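Local coordinates for protein mandelate racemase / muconate lactonizing enzyme (Burkholderia pseudomallei, PDB 2POD) that belongs to the enolase superfamily and may act as a metal-dependent lyase, although its substrate and precise reaction are unknown, at residues B[33-38]-B[326-331]; B[115-120]-B[335-340]; B[173-178]-B[213-218]; B[275-280]-B[302-307]. All coordinates share one frame; numbering follows the deposited sequence.

In the fold
All four contacts are mostly buried, yet their chemistry changes with place. Contact 1 joins the antiparallel sheet of the N-terminal domain to the barrel domain through a carboxylate set against a helix start. Contact 2 uses the far end of the same helix, 327-339, and is van der Waals packing of aliphatic side chains against strand 117-122, without a polar bond between the segments. That strand lies beside strand 174-177 of contact 3, where backbone hydrogen bonds dominate; a salt bridge from Arg118 to Asp216 ties contacts 2 and 3 together. Contact 4, on the outer helices, relies on a bidentate salt bridge and extends into a subunit interface. Leu336 of contact 2 also packs on Leu302 and Ala305 of contact 4.

Contact 1 of 4, residues B[33-38]-B[326-331]; sequences LGETFY and GPVVLT
Glu35 holds CG anti to its backbone N (chi1 -160°) and stays extended beyond it, an arrangement that carries its carboxylate from strand 33-37 to the opening turn of helix 327-331. Val328 likewise places CG1 anti to its N, setting that methyl beside the base of Glu35, with CG1 3.7 Å from Glu35 CB. The carboxylate then meets two successive peptide N-H groups. Val329 N gives its hydrogen to Glu35 OE1 at 2.9 Å, and Val328 N gives its own to Glu35 OE2 at 3.2 Å. Both donors approach from above the carboxylate plane, 52° out of it for OE1 and 41° for OE2, so the group lies partly flat over the helix end. A water donates to Glu35 OE1, while OE2 is also bonded by Trp21 NE1 from the adjoining strand; in this buried place both oxygens are therefore supplied with partners. The positive end of the helix dipole would probably favour a charged carboxylate here. Gly326, at the N-cap position, suits the site because a side chain there would run into Glu35 OE1, which already lies 3.2 Å from Gly326 C. Pro327, which has no N-H to offer, brings its CD to 3.3 Å from Glu35 OE2. Two residues earlier in the strand, Leu33 CD1 rests on Val328 CG2 at 3.6 Å, an apolar flank to the polar centre. Such a glutamate, bonded to first-turn N-H groups that lack an earlier-turn carbonyl, here fastens the N-terminal capping domain to the barrel domain, the two-domain architecture of the enolase superfamily.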
loop_
_atom_site.group_PDB
_atom_site.type_symbol
_atom_site.label_atom_id
_atom_site.label_comp_id
_atom_site.label_asym_id
_atom_site.label_seq_id
_atom_site.Cartn_x
_atom_site.Cartn_y
_atom_site.Cartn_z
ATOM N N LEU B 33 11.219 36.740 27.919
ATOM C CA LEU B 33 11.767 35.616 28.680
ATOM C C LEU B 33 11.548 34.285 27.962
ATOM O O LEU B 33 10.412 33.899 27.671
ATOM C CB LEU B 33 11.134 35.545 30.063
ATOM C CG LEU B 33 12.006 35.323 31.299
ATOM C CD1 LEU B 33 11.125 34.853 32.440
ATOM C CD2 LEU B 33 13.214 34.384 31.097
ATOM N N GLY B 34 12.650 33.593 27.691
ATOM C CA GLY B 34 12.611 32.221 27.212
ATOM C C GLY B 34 13.193 31.228 28.196
ATOM O O GLY B 34 13.853 31.603 29.174
ATOM N N GLU B 35 12.946 29.951 27.924
ATOM C CA GLU B 35 13.439 28.868 28.765
ATOM C C GLU B 35 13.635 27.606 27.934
ATOM O O GLU B 35 12.886 27.374 26.987
ATOM C CB GLU B 35 12.433 28.585 29.872
ATOM C CG GLU B 35 12.970 27.843 31.066
ATOM C CD GLU B 35 11.881 27.539 32.059
ATOM O OE1 GLU B 35 11.002 26.723 31.736
ATOM O OE2 GLU B 35 11.884 28.131 33.155
ATOM N N THR B 36 14.628 26.798 28.301
ATOM C CA THR B 36 14.668 25.384 27.918
ATOM C C THR B 36 15.354 24.494 28.958
ATOM O O THR B 36 16.007 24.990 29.874
ATOM C CB THR B 36 15.310 25.175 26.525
ATOM O OG1 THR B 36 15.135 23.811 26.122
ATOM C CG2 THR B 36 16.788 25.527 26.537
ATOM N N PHE B 37 15.206 23.180 28.800
ATOM C CA PHE B 37 15.610 22.218 29.815
ATOM C C PHE B 37 16.422 21.071 29.204
ATOM O O PHE B 37 16.222 20.714 28.035
ATOM C CB PHE B 37 14.370 21.680 30.525
ATOM C CG PHE B 37 14.621 21.188 31.928
ATOM C CD1 PHE B 37 14.656 22.079 33.001
ATOM C CD2 PHE B 37 14.798 19.826 32.182
ATOM C CE1 PHE B 37 14.868 21.619 34.305
ATOM C CE2 PHE B 37 15.006 19.356 33.484
ATOM C CZ PHE B 37 15.045 20.256 34.548
ATOM N N TYR B 38 17.328 20.508 30.011
ATOM C CA TYR B 38 18.420 19.620 29.583
ATOM C C TYR B 38 19.481 20.266 28.716
ATOM O O TYR B 38 19.178 21.141 27.910
ATOM C CB TYR B 38 17.926 18.303 28.953
ATOM C CG TYR B 38 17.051 17.467 29.854
ATOM C CD1 TYR B 38 17.384 17.250 31.195
ATOM C CD2 TYR B 38 15.889 16.883 29.363
ATOM C CE1 TYR B 38 16.570 16.476 32.021
ATOM C CE2 TYR B 38 15.068 16.112 30.179
ATOM C CZ TYR B 38 15.413 15.914 31.505
ATOM O OH TYR B 38 14.594 15.145 32.299
ATOM N N GLY B 326 10.922 23.601 33.798
ATOM C CA GLY B 326 10.967 24.928 34.412
ATOM C C GLY B 326 9.638 25.674 34.401
ATOM O O GLY B 326 8.710 25.272 33.691
ATOM N N PRO B 327 9.535 26.763 35.199
ATOM C CA PRO B 327 8.291 27.529 35.341
ATOM C C PRO B 327 7.835 28.276 34.087
ATOM O O PRO B 327 6.629 28.453 33.890
ATOM C CB PRO B 327 8.619 28.525 36.462
ATOM C CG PRO B 327 10.090 28.657 36.429
ATOM C CD PRO B 327 10.599 27.302 36.067
ATOM N N VAL B 328 8.780 28.715 33.255
ATOM C CA VAL B 328 8.446 29.499 32.064
ATOM C C VAL B 328 7.809 28.607 31.005
ATOM O O VAL B 328 6.834 29.007 30.356
ATOM C CB VAL B 328 9.672 30.264 31.503
ATOM C CG1 VAL B 328 9.420 30.804 30.093
ATOM C CG2 VAL B 328 10.060 31.378 32.435
ATOM N N VAL B 329 8.345 27.393 30.871
ATOM C CA VAL B 329 7.765 26.359 30.006
ATOM C C VAL B 329 6.340 25.984 30.423
ATOM O O VAL B 329 5.457 25.910 29.573
ATOM C CB VAL B 329 8.711 25.125 29.856
ATOM C CG1 VAL B 329 7.970 23.871 29.411
ATOM C CG2 VAL B 329 9.805 25.445 28.870
ATOM N N LEU B 330 6.115 25.810 31.727
ATOM C CA LEU B 330 4.780 25.499 32.268
ATOM C C LEU B 330 3.760 26.595 31.956
ATOM O O LEU B 330 2.583 26.321 31.753
ATOM C CB LEU B 330 4.854 25.274 33.788
ATOM C CG LEU B 330 3.781 24.507 34.588
ATOM C CD1 LEU B 330 3.122 25.357 35.643
ATOM C CD2 LEU B 330 2.728 23.750 33.784
ATOM N N THR B 331 4.234 27.833 31.919
ATOM C CA THR B 331 3.386 28.999 31.732
ATOM C C THR B 331 3.029 29.150 30.263
ATOM O O THR B 331 1.859 29.339 29.923
ATOM C CB THR B 331 4.105 30.258 32.236
ATOM O OG1 THR B 331 4.541 30.029 33.578
ATOM C CG2 THR B 331 3.204 31.466 32.197
HETATM O O HOH W 1 12.402 24.484 30.863
#

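Contact 2 of 4, residues B[115-120]-B[335-340]; sequences DTIRTY and HLSLNA
The flat groups here are peptide carbonyls, each met by the methyl of an aliphatic side chain from the other segment. Ile117 CD1 comes to 3.6 Å from the carbonyl O of Ser337, and in return Leu338 CD2 approaches the carbonyl O of Asp115 at 3.8 Å. Neither oxygen depends on these carbons for its bonding, since Ser337 O accepts from Arg114 and Asp115 O from Thr373. The side chains also meet directly. Ile117 has CG1 anti to its backbone N (chi1 -175°), which sends CD1 out to the helix and puts CG2 in the crowded position between N and the carbonyl carbon. Its two methyls both rest on Ser337 CB from one side, CD1 at 3.7 Å and CG2 at 3.8 Å. In this (beta/alpha)-barrel, strand 117-122 pairs with strands 174-177 and 346-348, and helix 327-339, which precedes strand 346-348, brings its C-terminal end against the start of strand 117-122. A small serine suits that spot: its OG turns back to bond Ser333 O one helical turn earlier and leaves CB as the surface for the isoleucine. Leu338, the next residue, brings its CD1 to 4.0 Å from Ile117 CG2. Its backbone also bonds with Cys113, just before the strand segment, and Asp115, at the exposed end of the segment, pairs its carboxylate with Lys112.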
loop_
_atom_site.group_PDB
_atom_site.type_symbol
_atom_site.label_atom_id
_atom_site.label_comp_id
_atom_site.label_asym_id
_atom_site.label_seq_id
_atom_site.Cartn_x
_atom_site.Cartn_y
_atom_site.Cartn_z
ATOM N N ASP B 115 -11.298 28.956 29.751
ATOM C CA ASP B 115 -10.701 29.790 30.811
ATOM C C ASP B 115 -9.622 29.052 31.602
ATOM O O ASP B 115 -8.555 29.605 31.869
ATOM C CB ASP B 115 -11.770 30.317 31.774
ATOM C CG ASP B 115 -12.811 31.183 31.086
ATOM O OD1 ASP B 115 -14.004 31.068 31.454
ATOM O OD2 ASP B 115 -12.440 31.972 30.186
ATOM N N THR B 116 -9.921 27.815 31.992
ATOM C CA THR B 116 -8.945 26.917 32.596
ATOM C C THR B 116 -8.868 25.634 31.776
ATOM O O THR B 116 -9.792 25.315 31.021
ATOM C CB THR B 116 -9.337 26.534 34.039
ATOM O OG1 THR B 116 -10.609 25.864 34.036
ATOM C CG2 THR B 116 -9.394 27.768 34.953
ATOM N N ILE B 117 -7.773 24.896 31.938
ATOM C CA ILE B 117 -7.676 23.539 31.413
ATOM C C ILE B 117 -7.393 22.562 32.537
ATOM O O ILE B 117 -6.669 22.889 33.473
ATOM C CB ILE B 117 -6.629 23.423 30.269
ATOM C CG1 ILE B 117 -6.631 22.016 29.658
ATOM C CG2 ILE B 117 -5.246 23.880 30.716
ATOM C CD1 ILE B 117 -5.901 21.895 28.356
ATOM N N ARG B 118 -8.000 21.379 32.448
ATOM C CA ARG B 118 -7.686 20.237 33.302
ATOM C C ARG B 118 -6.186 19.970 33.362
ATOM O O ARG B 118 -5.498 19.956 32.336
ATOM C CB ARG B 118 -8.422 18.996 32.791
ATOM C CG ARG B 118 -8.345 17.787 33.700
ATOM C CD ARG B 118 -9.354 16.746 33.275
ATOM N NE ARG B 118 -9.170 15.485 33.986
ATOM C CZ ARG B 118 -8.646 14.388 33.450
ATOM N NH1 ARG B 118 -8.247 14.380 32.182
ATOM N NH2 ARG B 118 -8.531 13.289 34.185
ATOM N N THR B 119 -5.685 19.795 34.578
ATOM C CA THR B 119 -4.304 19.397 34.780
ATOM C C THR B 119 -4.218 17.926 35.163
ATOM O O THR B 119 -5.207 17.337 35.588
ATOM C CB THR B 119 -3.589 20.311 35.807
ATOM O OG1 THR B 119 -2.177 20.251 35.595
ATOM C CG2 THR B 119 -3.915 19.916 37.256
ATOM N N TYR B 120 -3.046 17.335 34.964
ATOM C CA TYR B 120 -2.719 16.030 35.524
ATOM C C TYR B 120 -1.359 16.098 36.186
ATOM O O TYR B 120 -0.500 16.881 35.771
ATOM C CB TYR B 120 -2.765 14.919 34.457
ATOM C CG TYR B 120 -1.602 14.844 33.486
ATOM C CD1 TYR B 120 -0.517 13.989 33.719
ATOM C CD2 TYR B 120 -1.596 15.606 32.316
ATOM C CE1 TYR B 120 0.554 13.917 32.823
ATOM C CE2 TYR B 120 -0.535 15.531 31.407
ATOM C CZ TYR B 120 0.537 14.691 31.671
ATOM O OH TYR B 120 1.582 14.609 30.778
ATOM N N HIS B 335 -0.619 28.766 28.238
ATOM C CA HIS B 335 -1.026 29.613 27.124
ATOM C C HIS B 335 -1.457 28.814 25.882
ATOM O O HIS B 335 -2.535 29.062 25.340
ATOM C CB HIS B 335 0.076 30.618 26.776
ATOM C CG HIS B 335 0.132 31.805 27.693
ATOM N ND1 HIS B 335 -0.702 32.895 27.555
ATOM C CD2 HIS B 335 0.939 32.082 28.744
ATOM C CE1 HIS B 335 -0.417 33.787 28.487
ATOM N NE2 HIS B 335 0.569 33.314 29.228
ATOM N N LEU B 336 -0.636 27.847 25.460
ATOM C CA LEU B 336 -0.976 26.971 24.323
ATOM C C LEU B 336 -2.214 26.117 24.600
ATOM O O LEU B 336 -3.094 25.982 23.748
ATOM C CB LEU B 336 0.226 26.090 23.908
ATOM C CG LEU B 336 -0.010 24.962 22.882
ATOM C CD1 LEU B 336 -0.263 25.530 21.490
ATOM C CD2 LEU B 336 1.130 23.940 22.850
ATOM N N SER B 337 -2.286 25.571 25.808
ATOM C CA SER B 337 -3.392 24.727 26.226
ATOM C C SER B 337 -4.712 25.472 26.348
ATOM O O SER B 337 -5.785 24.857 26.293
ATOM C CB SER B 337 -3.063 24.071 27.557
ATOM O OG SER B 337 -2.042 23.118 27.385
ATOM N N LEU B 338 -4.631 26.789 26.531
ATOM C CA LEU B 338 -5.817 27.638 26.588
ATOM C C LEU B 338 -6.270 28.003 25.180
ATOM O O LEU B 338 -7.459 28.090 24.908
ATOM C CB LEU B 338 -5.531 28.898 27.415
ATOM C CG LEU B 338 -6.033 28.967 28.867
ATOM C CD1 LEU B 338 -5.653 27.765 29.709
ATOM C CD2 LEU B 338 -5.579 30.256 29.543
ATOM N N ASN B 339 -5.310 28.193 24.283
ATOM C CA ASN B 339 -5.625 28.538 22.906
ATOM C C ASN B 339 -6.158 27.378 22.073
ATOM O O ASN B 339 -7.157 27.532 21.378
ATOM C CB ASN B 339 -4.433 29.161 22.192
ATOM C CG ASN B 339 -4.607 29.152 20.688
ATOM O OD1 ASN B 339 -5.395 29.929 20.140
ATOM N ND2 ASN B 339 -3.904 28.245 20.012
ATOM N N ALA B 340 -5.472 26.236 22.121
ATOM C CA ALA B 340 -5.727 25.139 21.177
ATOM C C ALA B 340 -7.093 24.493 21.418
ATOM O O ALA B 340 -7.367 24.019 22.519
ATOM C CB ALA B 340 -4.617 24.099 21.246
#

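Contact 3 of 4, residues B[173-178]-B[213-218]; sequences TAMKIW and DKMDVM
Strands 174-177 and 216-218 run parallel, 24° apart, and are joined by four backbone hydrogen bonds that pass in turn from one strand to the other: Asp216 N to Thr173 O, Met175 N to Asp216 O, Met218 N to Met175 O and Ile177 N to Met218 O. The Met218 bond is 3.0 Å from its N to Met175 O and nearly straight. On the face bearing Met175 and Val217, Met175 crosses Met215, which precedes its strand, at about a right angle, with Met215 SE 3.5 Å from Met175 CG. Both of these selenomethionines bend at chi2 and chi3 and pack against helix 160-170, Met215 also against helix 202-210; a long unbranched side chain suits such a layer. Val217 and Ile177 lie farther along, where CG1 of Val217 stands 4.1 Å from CG1 of Ile177, and Phe204 covers both. These neighbours belong to successive strands of the modified TIM barrel, linked by a beta-alpha-beta crossover through the helices that separate them in sequence. The opposite face, with Ala174, Lys176, Asp216 and Met218, turns inward. Met218 bends at chi2 and chi3 across to the neighbouring strand, bringing its CE to 3.7 Å from Ala174 CB, and the small alanine makes room for it. Lys176 starts beside Met218, its CB 3.8 Å from Met218 CG, then bends away at chi3 (84°) so that NZ reaches Glu246 and Tyr120; Glu246 is a sodium ligand, and the lysine side chain lies about 4 Å from the bound ion. At the other end of this face Asp216 turns its carboxylate to Arg118 and to Tyr191 of a third subunit.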
loop_
_atom_site.group_PDB
_atom_site.type_symbol
_atom_site.label_atom_id
_atom_site.label_comp_id
_atom_site.label_asym_id
_atom_site.label_seq_id
_atom_site.Cartn_x
_atom_site.Cartn_y
_atom_site.Cartn_z
ATOM N N THR B 173 -7.710 14.696 38.900
ATOM C CA THR B 173 -8.308 13.432 38.446
ATOM C C THR B 173 -7.445 12.644 37.453
ATOM O O THR B 173 -7.953 11.746 36.772
ATOM C CB THR B 173 -9.727 13.624 37.846
ATOM O OG1 THR B 173 -9.695 14.637 36.833
ATOM C CG2 THR B 173 -10.733 14.013 38.923
ATOM N N ALA B 174 -6.148 12.960 37.392
ATOM C CA ALA B 174 -5.196 12.191 36.574
ATOM C C ALA B 174 -3.748 12.219 37.080
ATOM O O ALA B 174 -3.230 13.276 37.431
ATOM C CB ALA B 174 -5.267 12.626 35.107
HETATM N N MSE B 175 -3.105 11.049 37.106
HETATM C CA MSE B 175 -1.664 10.942 37.395
HETATM C C MSE B 175 -0.883 10.273 36.271
HETATM O O MSE B 175 -1.379 9.350 35.623
HETATM C CB MSE B 175 -1.387 10.144 38.671
HETATM C CG MSE B 175 -2.494 10.108 39.675
HETATM SE SE MSE B 175 -2.703 8.400 40.590
HETATM C CE MSE B 175 -0.834 7.969 40.972
ATOM N N LYS B 176 0.359 10.717 36.088
ATOM C CA LYS B 176 1.345 9.977 35.311
ATOM C C LYS B 176 2.408 9.315 36.180
ATOM O O LYS B 176 3.055 9.967 37.001
ATOM C CB LYS B 176 2.015 10.883 34.283
ATOM C CG LYS B 176 2.806 10.125 33.230
ATOM C CD LYS B 176 2.984 10.956 31.988
ATOM C CE LYS B 176 4.172 11.881 32.127
ATOM N NZ LYS B 176 4.246 12.841 30.990
ATOM N N ILE B 177 2.586 8.013 35.983
ATOM C CA ILE B 177 3.613 7.255 36.694
ATOM C C ILE B 177 4.544 6.512 35.722
ATOM O O ILE B 177 4.230 6.381 34.541
ATOM C CB ILE B 177 2.985 6.283 37.717
ATOM C CG1 ILE B 177 2.086 5.264 37.009
ATOM C CG2 ILE B 177 2.180 7.069 38.763
ATOM C CD1 ILE B 177 1.715 4.082 37.863
ATOM N N TRP B 178 5.688 6.040 36.220
ATOM C CA TRP B 178 6.628 5.296 35.382
ATOM C C TRP B 178 7.315 4.073 36.012
ATOM O O TRP B 178 8.546 3.993 36.006
ATOM C CB TRP B 178 7.656 6.239 34.745
ATOM C CG TRP B 178 8.356 7.151 35.702
ATOM C CD1 TRP B 178 9.570 6.944 36.298
ATOM C CD2 TRP B 178 7.893 8.425 36.171
ATOM N NE1 TRP B 178 9.886 8.006 37.112
ATOM C CE2 TRP B 178 8.875 8.928 37.053
ATOM C CE3 TRP B 178 6.743 9.190 35.933
ATOM C CZ2 TRP B 178 8.743 10.160 37.691
ATOM C CZ3 TRP B 178 6.610 10.404 36.574
ATOM C CH2 TRP B 178 7.610 10.884 37.434
ATOM N N ASP B 213 -12.536 4.041 39.350
ATOM C CA ASP B 213 -13.073 4.816 38.226
ATOM C C ASP B 213 -12.646 6.284 38.177
ATOM O O ASP B 213 -12.636 6.890 37.103
ATOM C CB ASP B 213 -14.605 4.762 38.251
ATOM C CG ASP B 213 -15.170 3.672 37.362
ATOM O OD1 ASP B 213 -14.383 2.958 36.700
ATOM O OD2 ASP B 213 -16.412 3.531 37.326
ATOM N N LYS B 214 -12.309 6.848 39.335
ATOM C CA LYS B 214 -12.264 8.298 39.514
ATOM C C LYS B 214 -10.973 8.915 38.986
ATOM O O LYS B 214 -10.911 10.116 38.739
ATOM C CB LYS B 214 -12.474 8.663 40.989
ATOM C CG LYS B 214 -13.937 8.838 41.388
ATOM C CD LYS B 214 -14.084 9.136 42.878
ATOM C CE LYS B 214 -14.618 7.930 43.647
ATOM N NZ LYS B 214 -13.579 6.880 43.863
HETATM N N MSE B 215 -9.956 8.077 38.812
HETATM C CA MSE B 215 -8.642 8.502 38.343
HETATM C C MSE B 215 -8.353 7.947 36.946
HETATM O O MSE B 215 -8.613 6.777 36.659
HETATM C CB MSE B 215 -7.574 8.006 39.314
HETATM C CG MSE B 215 -6.187 8.583 39.111
HETATM SE SE MSE B 215 -6.016 10.405 39.771
HETATM C CE MSE B 215 -6.697 10.171 41.590
ATOM N N ASP B 216 -7.806 8.789 36.080
ATOM C CA ASP B 216 -7.095 8.291 34.912
ATOM C C ASP B 216 -5.612 8.109 35.240
ATOM O O ASP B 216 -5.002 8.953 35.912
ATOM C CB ASP B 216 -7.290 9.228 33.716
ATOM C CG ASP B 216 -8.753 9.457 33.374
ATOM O OD1 ASP B 216 -9.529 8.475 33.329
ATOM O OD2 ASP B 216 -9.116 10.629 33.141
ATOM N N VAL B 217 -5.040 6.996 34.781
ATOM C CA VAL B 217 -3.609 6.730 34.958
ATOM C C VAL B 217 -2.919 6.596 33.608
ATOM O O VAL B 217 -3.260 5.728 32.801
ATOM C CB VAL B 217 -3.318 5.452 35.782
ATOM C CG1 VAL B 217 -1.970 5.569 36.474
ATOM C CG2 VAL B 217 -4.407 5.191 36.789
HETATM N N MSE B 218 -1.945 7.463 33.376
HETATM C CA MSE B 218 -1.176 7.428 32.154
HETATM C C MSE B 218 0.217 6.892 32.442
HETATM O O MSE B 218 0.868 7.314 33.388
HETATM C CB MSE B 218 -1.125 8.811 31.490
HETATM C CG MSE B 218 -1.191 9.985 32.439
HETATM SE SE MSE B 218 -2.842 11.043 32.366
HETATM C CE MSE B 218 -4.117 9.838 32.901
#

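Contact 4 of 4, residues B[275-280]-B[302-307]; sequences ATRWGF and LSEARK
Glu304 leads the contact, its carboxylate brought round by a bend at chi2 (-66°) to face the start of the other helix. OE2 takes two bonds, from Arg277 N on its anti side and from Arg277 NE on its syn side, each 2.9 Å, and the two arrive from opposite faces of the carboxylate. OE1 completes a side-on salt bridge, with Arg277 NH2 2.9 Å away and in line with the guanidinium plane. The two flat groups are turned 26° apart, and both bonds of the salt bridge are nearly straight. Thr276 lies alongside the glutamate, its CB 3.6 Å from Glu304 OE2. One turn on, Lys307 lays its extended chain across the guanidinium, with CD 3.6 Å from Arg277 NE, while Trp278 covers the other face. A long aliphatic chain suits this role; Lys307 NZ stands 3.8 Å from Arg277 NH2, and its charge is met by Asp64. Arg277 NH1 pairs with Glu313 of a fourth subunit. Here adjacent outer helices of a TIM barrel, inclined at 37°, are joined by an arginine-glutamate pair whose arginine also reaches the subunit interface.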
loop_
_atom_site.group_PDB
_atom_site.type_symbol
_atom_site.label_atom_id
_atom_site.label_comp_id
_atom_site.label_asym_id
_atom_site.label_seq_id
_atom_site.Cartn_x
_atom_site.Cartn_y
_atom_site.Cartn_z
ATOM N N ALA B 275 10.611 16.889 17.188
ATOM C CA ALA B 275 10.669 18.322 16.930
ATOM C C ALA B 275 10.016 18.714 15.613
ATOM O O ALA B 275 10.116 17.986 14.633
ATOM C CB ALA B 275 12.095 18.818 16.999
ATOM N N THR B 276 9.354 19.875 15.614
ATOM C CA THR B 276 8.799 20.557 14.415
ATOM C C THR B 276 7.607 19.875 13.732
ATOM O O THR B 276 7.250 18.736 14.052
ATOM C CB THR B 276 9.862 20.954 13.350
ATOM O OG1 THR B 276 10.272 19.788 12.626
ATOM C CG2 THR B 276 11.081 21.632 13.988
ATOM N N ARG B 277 7.000 20.592 12.788
ATOM C CA ARG B 277 5.924 20.062 11.950
ATOM C C ARG B 277 6.348 18.812 11.205
ATOM O O ARG B 277 5.569 17.877 11.072
ATOM C CB ARG B 277 5.459 21.117 10.947
ATOM C CG ARG B 277 4.542 22.165 11.531
ATOM C CD ARG B 277 4.477 23.371 10.612
ATOM N NE ARG B 277 5.675 24.198 10.709
ATOM C CZ ARG B 277 6.054 25.090 9.798
ATOM N NH1 ARG B 277 5.330 25.281 8.702
ATOM N NH2 ARG B 277 7.160 25.796 9.990
ATOM N N TRP B 278 7.599 18.812 10.749
ATOM C CA TRP B 278 8.208 17.700 10.031
ATOM C C TRP B 278 8.346 16.408 10.837
ATOM O O TRP B 278 8.047 15.317 10.326
ATOM C CB TRP B 278 9.544 18.145 9.455
ATOM C CG TRP B 278 9.359 19.180 8.370
ATOM C CD1 TRP B 278 9.163 18.945 7.042
ATOM C CD2 TRP B 278 9.292 20.603 8.539
ATOM N NE1 TRP B 278 9.015 20.133 6.361
ATOM C CE2 TRP B 278 9.083 21.167 7.257
ATOM C CE3 TRP B 278 9.410 21.458 9.642
ATOM C CZ2 TRP B 278 8.984 22.552 7.049
ATOM C CZ3 TRP B 278 9.306 22.838 9.440
ATOM C CH2 TRP B 278 9.097 23.368 8.149
ATOM N N GLY B 279 8.773 16.529 12.093
ATOM C CA GLY B 279 8.758 15.402 13.025
ATOM C C GLY B 279 7.349 14.904 13.298
ATOM O O GLY B 279 7.130 13.711 13.459
ATOM N N PHE B 280 6.391 15.825 13.327
ATOM C CA PHE B 280 5.009 15.470 13.604
ATOM C C PHE B 280 4.182 15.032 12.411
ATOM O O PHE B 280 3.292 14.201 12.576
ATOM C CB PHE B 280 4.317 16.523 14.468
ATOM C CG PHE B 280 4.765 16.489 15.897
ATOM C CD1 PHE B 280 4.149 15.645 16.808
ATOM C CD2 PHE B 280 5.836 17.269 16.326
ATOM C CE1 PHE B 280 4.575 15.588 18.122
ATOM C CE2 PHE B 280 6.268 17.224 17.646
ATOM C CZ PHE B 280 5.639 16.377 18.543
ATOM N N LEU B 302 6.991 28.049 20.513
ATOM C CA LEU B 302 5.548 28.221 20.356
ATOM C C LEU B 302 5.164 28.285 18.881
ATOM O O LEU B 302 4.118 27.777 18.504
ATOM C CB LEU B 302 5.042 29.457 21.105
ATOM C CG LEU B 302 4.819 29.311 22.613
ATOM C CD1 LEU B 302 4.834 30.672 23.312
ATOM C CD2 LEU B 302 3.529 28.563 22.918
ATOM N N SER B 303 6.033 28.893 18.070
ATOM C CA SER B 303 5.942 28.888 16.612
ATOM C C SER B 303 5.620 27.547 15.962
ATOM O O SER B 303 4.684 27.461 15.185
ATOM C CB SER B 303 7.224 29.434 15.999
ATOM O OG SER B 303 7.204 30.840 16.001
ATOM N N GLU B 304 6.396 26.514 16.274
ATOM C CA GLU B 304 6.124 25.173 15.758
ATOM C C GLU B 304 4.950 24.513 16.476
ATOM O O GLU B 304 4.081 23.931 15.836
ATOM C CB GLU B 304 7.376 24.285 15.816
ATOM C CG GLU B 304 8.459 24.652 14.803
ATOM C CD GLU B 304 8.048 24.416 13.342
ATOM O OE1 GLU B 304 8.515 25.170 12.462
ATOM O OE2 GLU B 304 7.270 23.478 13.066
ATOM N N ALA B 305 4.917 24.635 17.798
ATOM C CA ALA B 305 3.865 24.028 18.618
ATOM C C ALA B 305 2.446 24.544 18.372
ATOM O O ALA B 305 1.492 23.781 18.538
ATOM C CB ALA B 305 4.223 24.116 20.103
ATOM N N ARG B 306 2.307 25.825 18.004
ATOM C CA ARG B 306 1.062 26.380 17.394
ATOM C C ARG B 306 0.515 25.435 16.334
ATOM O O ARG B 306 -0.665 25.102 16.323
ATOM C CB ARG B 306 1.375 27.652 16.599
ATOM C CG ARG B 306 1.254 28.941 17.292
ATOM C CD ARG B 306 2.290 29.888 16.701
ATOM N NE ARG B 306 1.802 30.645 15.552
ATOM C CZ ARG B 306 2.586 31.210 14.636
ATOM N NH1 ARG B 306 3.914 31.100 14.715
ATOM N NH2 ARG B 306 2.041 31.884 13.630
ATOM N N LYS B 307 1.418 25.048 15.435
ATOM C CA LYS B 307 1.101 24.607 14.102
ATOM C C LYS B 307 0.947 23.095 14.147
ATOM O O LYS B 307 0.082 22.535 13.475
ATOM C CB LYS B 307 2.240 25.001 13.161
ATOM C CG LYS B 307 2.364 26.491 12.939
ATOM C CD LYS B 307 3.626 26.835 12.155
ATOM C CE LYS B 307 3.824 28.345 12.086
ATOM N NZ LYS B 307 5.066 28.709 11.344
#